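Local coordinates for protein dehydrogenase (Thermotoga maritima, PDB 3EZY) that catalyses the NAD(+)-dependent oxidation of myo-inositol to scyllo-inosose, probably as a step in myo-inositol degradation, at residues Ser98-Leu101 with Ala102-Asp105; Glu279-Arg282 with Asp283-Leu286. All coordinates share one frame; numbering follows the deposited sequence. Where two conformers were deposited one is given.

Interaction 1. Residues Ser98-Leu101 with Ala102-Asp105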
loop_
_atom_site.group_PDB
_atom_site.type_symbol
_atom_site.label_atom_id
_atom_site.label_comp_id
_atom_site.label_asym_id
_atom_site.label_seq_id
_atom_site.Cartn_x
_atom_site.Cartn_y
_atom_site.Cartn_z
ATOM N N SER A 98 12.535 17.298 -34.080
ATOM C CA SER A 98 12.089 17.021 -35.435
ATOM C C SER A 98 12.094 15.506 -35.596
ATOM O O SER A 98 12.723 14.790 -34.803
ATOM C CB SER A 98 13.036 17.658 -36.479
ATOM O OG SER A 98 12.552 17.347 -37.781
ATOM N N LEU A 99 11.381 15.000 -36.594
ATOM C CA LEU A 99 11.467 13.590 -36.906
ATOM C C LEU A 99 12.556 13.336 -37.924
ATOM O O LEU A 99 12.772 12.207 -38.294
ATOM C CB LEU A 99 10.141 13.037 -37.448
ATOM C CG LEU A 99 8.965 13.364 -36.518
ATOM C CD1 LEU A 99 7.579 13.041 -37.127
ATOM C CD2 LEU A 99 9.153 12.787 -35.151
ATOM N N ASN A 100 13.240 14.392 -38.363
ATOM C CA ASN A 100 14.251 14.276 -39.411
ATOM C C ASN A 100 15.641 14.519 -38.849
ATOM O O ASN A 100 15.986 15.618 -38.423
ATOM C CB ASN A 100 13.944 15.276 -40.520
ATOM C CG ASN A 100 14.914 15.174 -41.664
ATOM O OD1 ASN A 100 16.047 15.639 -41.571
ATOM N ND2 ASN A 100 14.479 14.537 -42.751
ATOM N N LEU A 101 16.462 13.489 -38.839
ATOM C CA LEU A 101 17.768 13.601 -38.213
ATOM C C LEU A 101 18.625 14.735 -38.742
ATOM O O LEU A 101 19.385 15.322 -37.994
ATOM C CB LEU A 101 18.536 12.304 -38.381
ATOM C CG LEU A 101 19.898 12.422 -37.712
ATOM C CD1 LEU A 101 19.651 12.562 -36.215
ATOM C CD2 LEU A 101 20.787 11.190 -38.029
ATOM N N ALA A 102 18.537 15.020 -40.039
ATOM C CA ALA A 102 19.382 16.059 -40.633
ATOM C C ALA A 102 18.910 17.395 -40.093
ATOM O O ALA A 102 19.697 18.204 -39.681
ATOM C CB ALA A 102 19.304 16.011 -42.173
ATOM N N ASP A 103 17.605 17.603 -40.043
ATOM C CA ASP A 103 17.081 18.809 -39.380
ATOM C C ASP A 103 17.561 18.994 -37.942
ATOM O O ASP A 103 17.881 20.105 -37.511
ATOM C CB ASP A 103 15.556 18.836 -39.437
ATOM C CG ASP A 103 15.042 19.182 -40.825
ATOM O OD1 ASP A 103 15.817 19.770 -41.609
ATOM O OD2 ASP A 103 13.875 18.877 -41.140
ATOM N N VAL A 104 17.608 17.915 -37.173
ATOM C CA VAL A 104 18.088 18.053 -35.804
ATOM C C VAL A 104 19.552 18.473 -35.800
ATOM O O VAL A 104 19.965 19.268 -34.964
ATOM C CB VAL A 104 17.908 16.717 -35.000
ATOM C CG1 VAL A 104 18.555 16.829 -33.640
ATOM C CG2 VAL A 104 16.418 16.404 -34.879
ATOM N N ASP A 105 20.356 17.926 -36.718
ATOM C CA ASP A 105 21.792 18.314 -36.770
ATOM C C ASP A 105 21.915 19.798 -37.122
ATOM O O ASP A 105 22.707 20.531 -36.548
ATOM C CB ASP A 105 22.597 17.417 -37.752
ATOM C CG ASP A 105 22.935 16.024 -37.153
ATOM O OD1 ASP A 105 23.137 15.923 -35.908
ATOM O OD2 ASP A 105 22.982 15.021 -37.922
HETATM O O HOH W 1 11.707 18.716 -39.820
#
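Asn-100 lays its side-chain amide over the first turn of helix 101-114, its OD1 touching Ala-102 and Asp-103, and so forms the N-cap of this Rossmann-domain helix. With CG anti to the backbone N (chi1 -178°), the amide swings along the helix start and brings OD1 in front of the first N-H groups of the helix. The main bond runs from Asp-103 N to Asn-100 OD1 at 2.9 Å; it is nearly straight (167°) and lies in the carbonyl plane on a lone pair. Ala-102 N reaches the same oxygen only through a weak, strongly bent bond. Regular helix bonding then takes over, as Val-104 N donates to Asn-100 O at 3.1 Å and Asp-105 N to Leu-101 O.

Ahead of the cap, Ser-98 OG accepts from Asn-100 N at 3.1 Å in an ST turn, which fixes the backbone of the capping residue. The side chains of Asn-100 and Asp-103 cross at a slant, amide and carboxylate planes 41° apart, with Asp-103 OD2 nearest Asn-100 CB. Leu-101 and Val-104 touch helix 306-325, whose Lys-310 pairs with Asp-105 OD1. Val-104 CG2 lies 3.9 Å from Ser-98 CB. A single water ties the two polar ends together, donating to Asp-103 OD2 at 2.5 Å and lying 2.6 Å from Ser-98 OG.

Interaction 2. Residues Glu279-Arg282 with Asp283-Leu286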
loop_
_atom_site.group_PDB
_atom_site.type_symbol
_atom_site.label_atom_id
_atom_site.label_comp_id
_atom_site.label_asym_id
_atom_site.label_seq_id
_atom_site.Cartn_x
_atom_site.Cartn_y
_atom_site.Cartn_z
ATOM N N GLU A 279 -4.161 17.570 -15.270
ATOM C CA GLU A 279 -3.926 17.164 -13.883
ATOM C C GLU A 279 -2.677 16.299 -13.816
ATOM O O GLU A 279 -1.938 16.349 -12.855
ATOM C CB GLU A 279 -5.124 16.404 -13.299
ATOM C CG GLU A 279 -5.347 15.046 -13.935
ATOM C CD GLU A 279 -6.555 14.285 -13.331
ATOM O OE1 GLU A 279 -7.104 14.736 -12.311
ATOM O OE2 GLU A 279 -6.985 13.260 -13.884
ATOM N N ARG A 280 -2.430 15.518 -14.857
ATOM C CA ARG A 280 -1.211 14.684 -14.904
ATOM C C ARG A 280 0.088 15.504 -15.050
ATOM O O ARG A 280 1.090 15.255 -14.347
ATOM C CB ARG A 280 -1.298 13.623 -16.026
ATOM C CG ARG A 280 0.030 12.865 -16.287
ATOM C CD ARG A 280 0.339 11.956 -15.084
ATOM N NE ARG A 280 1.615 11.246 -15.176
ATOM C CZ ARG A 280 2.816 11.786 -14.936
ATOM N NH1 ARG A 280 2.932 13.081 -14.637
ATOM N NH2 ARG A 280 3.922 11.041 -15.039
ATOM N N TYR A 281 0.085 16.459 -15.977
ATOM C CA TYR A 281 1.353 17.004 -16.469
ATOM C C TYR A 281 1.687 18.426 -16.067
ATOM O O TYR A 281 2.815 18.910 -16.297
ATOM C CB TYR A 281 1.391 16.928 -18.007
ATOM C CG TYR A 281 1.616 15.531 -18.605
ATOM C CD1 TYR A 281 0.716 15.005 -19.506
ATOM C CD2 TYR A 281 2.753 14.769 -18.280
ATOM C CE1 TYR A 281 0.924 13.771 -20.095
ATOM C CE2 TYR A 281 2.979 13.533 -18.842
ATOM C CZ TYR A 281 2.059 13.044 -19.766
ATOM O OH TYR A 281 2.244 11.817 -20.333
ATOM N N ARG A 282 0.709 19.130 -15.522
ATOM C CA ARG A 282 0.885 20.567 -15.319
ATOM C C ARG A 282 2.098 20.938 -14.464
ATOM O O ARG A 282 2.838 21.892 -14.798
ATOM C CB ARG A 282 -0.397 21.167 -14.714
ATOM C CG ARG A 282 -0.198 22.484 -13.981
ATOM C CD ARG A 282 -0.250 23.669 -14.902
ATOM N NE ARG A 282 -1.614 24.025 -15.321
ATOM C CZ ARG A 282 -1.902 24.933 -16.270
ATOM N NH1 ARG A 282 -0.928 25.583 -16.909
ATOM N NH2 ARG A 282 -3.167 25.192 -16.590
ATOM N N ASP A 283 2.317 20.215 -13.364
ATOM C CA ASP A 283 3.449 20.543 -12.498
ATOM C C ASP A 283 4.795 20.275 -13.163
ATOM O O ASP A 283 5.740 21.028 -12.945
ATOM C CB ASP A 283 3.416 19.794 -11.164
ATOM C CG ASP A 283 4.566 20.202 -10.255
ATOM O OD1 ASP A 283 4.729 21.435 -10.008
ATOM O OD2 ASP A 283 5.338 19.301 -9.803
ATOM N N SER A 284 4.891 19.211 -13.965
ATOM C CA SER A 284 6.163 18.920 -14.677
ATOM C C SER A 284 6.442 20.002 -15.725
ATOM O O SER A 284 7.570 20.421 -15.907
ATOM C CB SER A 284 6.142 17.528 -15.341
ATOM O OG SER A 284 5.274 17.477 -16.461
ATOM N N TYR A 285 5.408 20.501 -16.408
ATOM C CA TYR A 285 5.653 21.622 -17.322
ATOM C C TYR A 285 6.066 22.903 -16.596
ATOM O O TYR A 285 6.952 23.654 -17.056
ATOM C CB TYR A 285 4.416 21.886 -18.192
ATOM C CG TYR A 285 4.199 20.862 -19.266
ATOM C CD1 TYR A 285 5.163 20.637 -20.246
ATOM C CD2 TYR A 285 3.005 20.159 -19.336
ATOM C CE1 TYR A 285 4.964 19.693 -21.261
ATOM C CE2 TYR A 285 2.778 19.221 -20.344
ATOM C CZ TYR A 285 3.760 19.011 -21.312
ATOM O OH TYR A 285 3.533 18.066 -22.275
ATOM N N LEU A 286 5.419 23.186 -15.466
ATOM C CA LEU A 286 5.763 24.382 -14.732
ATOM C C LEU A 286 7.241 24.307 -14.342
ATOM O O LEU A 286 7.987 25.278 -14.499
ATOM C CB LEU A 286 4.931 24.468 -13.454
ATOM C CG LEU A 286 5.378 25.610 -12.547
ATOM C CD1 LEU A 286 5.085 26.996 -13.203
ATOM C CD2 LEU A 286 4.715 25.507 -11.159
HETATM O O HOH W 2 0.671 18.214 -12.414
HETATM O O HOH W 3 3.402 16.751 -13.434
#
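Asp-283 meets Arg-282 at the kink of helix 277-298, where CB and CG of Arg-282 lie against Asp-283 N and a water bridges the turn where the direct bond is missing. Asp-283 N donates to this water at 2.8 Å, and the water in turn donates to Glu-279 O. Ser-284 repeats the pattern one residue on, with a second water bridging its N to Arg-280 O, so the helix is hydrated at two successive i to i-4 steps. The serine side chain adds a bond of its own: OG sits between the backbone N and the carbonyl carbon (chi1 71°), and from there Ser-284 OG turns back to donate to Tyr-281 O at 2.9 Å, tilted 23° from the carbonyl plane. The same OG is at the edge of the Tyr-281 ring and accepts from Asn-123 ND2. With an alanine here, Asn-123 ND2 would probably lose this acceptor and Tyr-281 O one of its two donors, beside a turn already bridged by water.

With Tyr-285 direct helical bonding returns, Tyr-285 N donating almost straight to Tyr-281 O (3.0 Å, 165°), so that this carbonyl of a buried residue is gripped by two donors. Tyr-285 CE2 packs 3.6 Å from Tyr-281 CB, while the ring meets that of His-17 with planes steeply inclined and touches Ile-13 and Ile-16 of helix 12-20 in the Rossmann domain. Tyr-281 bonds through its own hydroxyl to Gln-239, and Arg-280 CG lies over the centre of its ring. Leu-286 touches Asn-20 on helix 12-20 and completes the regular pattern, Leu-286 N donating to Arg-282 O at 3.0 Å.

Overall arrangement
The two contacts lie on opposite sides of the chain's centre, 27 Å apart between centres and about 15 Å at their nearest atoms, and do not touch. Both are local and only partly buried, yet each sits where the Rossmann domain meets a helix from later in the chain: interaction 1 belongs to helix 101-114 and packs on helix 306-325, while interaction 2 belongs to helix 277-298 and packs on helix 12-20. Residues 98-105 start a helix, with a side-chain amide serving its first backbone N-H groups. Residues 279-286 bend one in mid-course, where waters take up the N-H groups and a serine hydroxyl bonds a carbonyl beside two buried tyrosines.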